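Local structure of putative P450-like enzyme (Streptomyces himastatinicus ATCC 53653, 5Z9J) at residues E128-L133 / L245-M250. The protein is a putative cytochrome P450 monooxygenase that binds heme and probably uses it to insert an oxygen atom into its substrate. Sequence-based numbering, arbitrary orientation.
Sequences EFAAPL and LIANTM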
loop_
_atom_site.group_PDB
_atom_site.type_symbol
_atom_site.label_atom_id
_atom_site.label_comp_id
_atom_site.label_asym_id
_atom_site.label_seq_id
_atom_site.Cartn_x
_atom_site.Cartn_y
_atom_site.Cartn_z
ATOM N N GLU A 128 -0.413 -1.700 -18.272
ATOM C CA GLU A 128 0.169 -2.835 -18.983
ATOM C C GLU A 128 1.149 -3.616 -18.104
ATOM O O GLU A 128 1.443 -4.767 -18.360
ATOM C CB GLU A 128 0.916 -2.384 -20.244
ATOM C CG GLU A 128 0.119 -1.590 -21.217
ATOM C CD GLU A 128 -0.928 -2.403 -21.962
ATOM O OE1 GLU A 128 -0.717 -3.601 -22.258
ATOM O OE2 GLU A 128 -1.979 -1.800 -22.240
ATOM N N PHE A 129 1.739 -2.959 -17.115
ATOM C CA PHE A 129 2.863 -3.601 -16.467
ATOM C C PHE A 129 2.833 -3.462 -14.980
ATOM O O PHE A 129 2.848 -4.477 -14.278
ATOM C CB PHE A 129 4.168 -3.034 -17.019
ATOM C CG PHE A 129 5.397 -3.690 -16.469
ATOM C CD1 PHE A 129 5.691 -5.009 -16.788
ATOM C CD2 PHE A 129 6.269 -2.995 -15.654
ATOM C CE1 PHE A 129 6.827 -5.636 -16.301
ATOM C CE2 PHE A 129 7.412 -3.613 -15.163
ATOM C CZ PHE A 129 7.686 -4.952 -15.490
ATOM N N ALA A 130 2.831 -2.212 -14.493
ATOM C CA ALA A 130 3.065 -2.014 -13.105
ATOM C C ALA A 130 1.942 -2.534 -12.233
ATOM O O ALA A 130 2.245 -3.002 -11.122
ATOM C CB ALA A 130 3.331 -0.492 -12.799
ATOM N N ALA A 131 0.680 -2.459 -12.679
ATOM C CA ALA A 131 -0.432 -2.982 -11.875
ATOM C C ALA A 131 -0.594 -4.468 -12.020
ATOM O O ALA A 131 -0.770 -5.144 -10.997
ATOM C CB ALA A 131 -1.768 -2.328 -12.226
ATOM N N PRO A 132 -0.562 -4.996 -13.257
ATOM C CA PRO A 132 -0.744 -6.441 -13.295
ATOM C C PRO A 132 0.276 -7.287 -12.536
ATOM O O PRO A 132 -0.152 -8.369 -12.040
ATOM C CB PRO A 132 -0.634 -6.753 -14.790
ATOM C CG PRO A 132 -0.952 -5.535 -15.470
ATOM C CD PRO A 132 -0.624 -4.413 -14.609
ATOM N N LEU A 133 1.540 -6.862 -12.457
ATOM C CA LEU A 133 2.605 -7.685 -11.872
ATOM C C LEU A 133 2.373 -8.007 -10.375
ATOM O O LEU A 133 2.251 -9.197 -10.032
ATOM C CB LEU A 133 3.995 -7.039 -12.092
ATOM C CG LEU A 133 5.126 -7.712 -11.308
ATOM C CD1 LEU A 133 5.334 -9.178 -11.820
ATOM C CD2 LEU A 133 6.423 -6.949 -11.426
ATOM N N LEU A 245 4.781 2.181 -6.638
ATOM C CA LEU A 245 6.191 2.226 -6.401
ATOM C C LEU A 245 6.928 1.988 -7.726
ATOM O O LEU A 245 7.909 2.641 -8.043
ATOM C CB LEU A 245 6.598 1.177 -5.388
ATOM C CG LEU A 245 8.109 1.110 -5.178
ATOM C CD1 LEU A 245 8.714 2.522 -4.755
ATOM C CD2 LEU A 245 8.484 0.050 -4.201
ATOM N N ILE A 246 6.502 0.979 -8.487
ATOM C CA ILE A 246 7.160 0.700 -9.754
ATOM C C ILE A 246 6.984 1.880 -10.726
ATOM O O ILE A 246 7.961 2.436 -11.268
ATOM C CB ILE A 246 6.626 -0.660 -10.435
ATOM C CG1 ILE A 246 7.032 -1.895 -9.591
ATOM C CG2 ILE A 246 7.184 -0.764 -11.849
ATOM C CD1 ILE A 246 6.210 -3.266 -9.944
ATOM N N ALA A 247 5.766 2.364 -10.869
ATOM C CA ALA A 247 5.513 3.416 -11.830
ATOM C C ALA A 247 6.096 4.785 -11.354
ATOM O O ALA A 247 6.704 5.489 -12.136
ATOM C CB ALA A 247 4.052 3.505 -12.095
ATOM N N ASN A 248 5.937 5.113 -10.085
ATOM C CA ASN A 248 6.540 6.381 -9.550
ATOM C C ASN A 248 8.002 6.405 -9.803
ATOM O O ASN A 248 8.579 7.455 -10.187
ATOM C CB ASN A 248 6.358 6.483 -8.046
ATOM C CG ASN A 248 4.944 6.665 -7.639
ATOM O OD1 ASN A 248 4.069 6.949 -8.453
ATOM N ND2 ASN A 248 4.687 6.453 -6.378
ATOM N N THR A 249 8.631 5.239 -9.610
ATOM C CA THR A 249 10.069 5.133 -9.754
ATOM C C THR A 249 10.520 5.412 -11.205
ATOM O O THR A 249 11.442 6.235 -11.438
ATOM C CB THR A 249 10.618 3.780 -9.256
ATOM O OG1 THR A 249 10.338 3.600 -7.850
ATOM C CG2 THR A 249 12.106 3.709 -9.510
ATOM N N MET A 250 9.851 4.810 -12.183
ATOM C CA MET A 250 10.151 5.104 -13.566
ATOM C C MET A 250 9.844 6.559 -13.919
ATOM O O MET A 250 10.554 7.145 -14.727
ATOM C CB MET A 250 9.356 4.186 -14.507
ATOM C CG MET A 250 9.561 2.709 -14.220
ATOM S SD MET A 250 11.295 2.168 -14.035
ATOM C CE MET A 250 11.968 2.531 -15.657
#
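The CA atoms of Ala130 and Ile246 are the nearest across the segments, 5.9 Å apart, where the junction between helices 125-130 and 132-142 meets one side of helix 240-255. No hydrogen bond crosses; the contact is entirely apolar. Ala130 points its CB at the helix and rests it against two successive residues, 4.0 Å from CG2 of Ile246 and 4.1 Å from CB of Ala247. Ile246 touches three partners. Its CG2 lies anti to the backbone N and also comes obliquely, and more loosely, to the Phe129 ring, with CE2 4.4 Å away. Leu133, with CG anti to its backbone N (chi1 170°), brings CD2 to 4.0 Å from Ile246 CD1, the two side chains crossing at about a right angle. Beyond this pair of segments, Phe129 and Leu133 pack on helix 96-116, and Phe129 also touches helix 350-367. The side chain of Ile246 is about 8 Å from the bound heme, which its neighbour Leu245 touches. Ala130 O is buried here without a polar partner, Ile246 CD1 lying 4.1 Å from it. With no polar bond across, the junction and the heme-pocket helix are joined by van der Waals contact of buried apolar groups, mostly methyls.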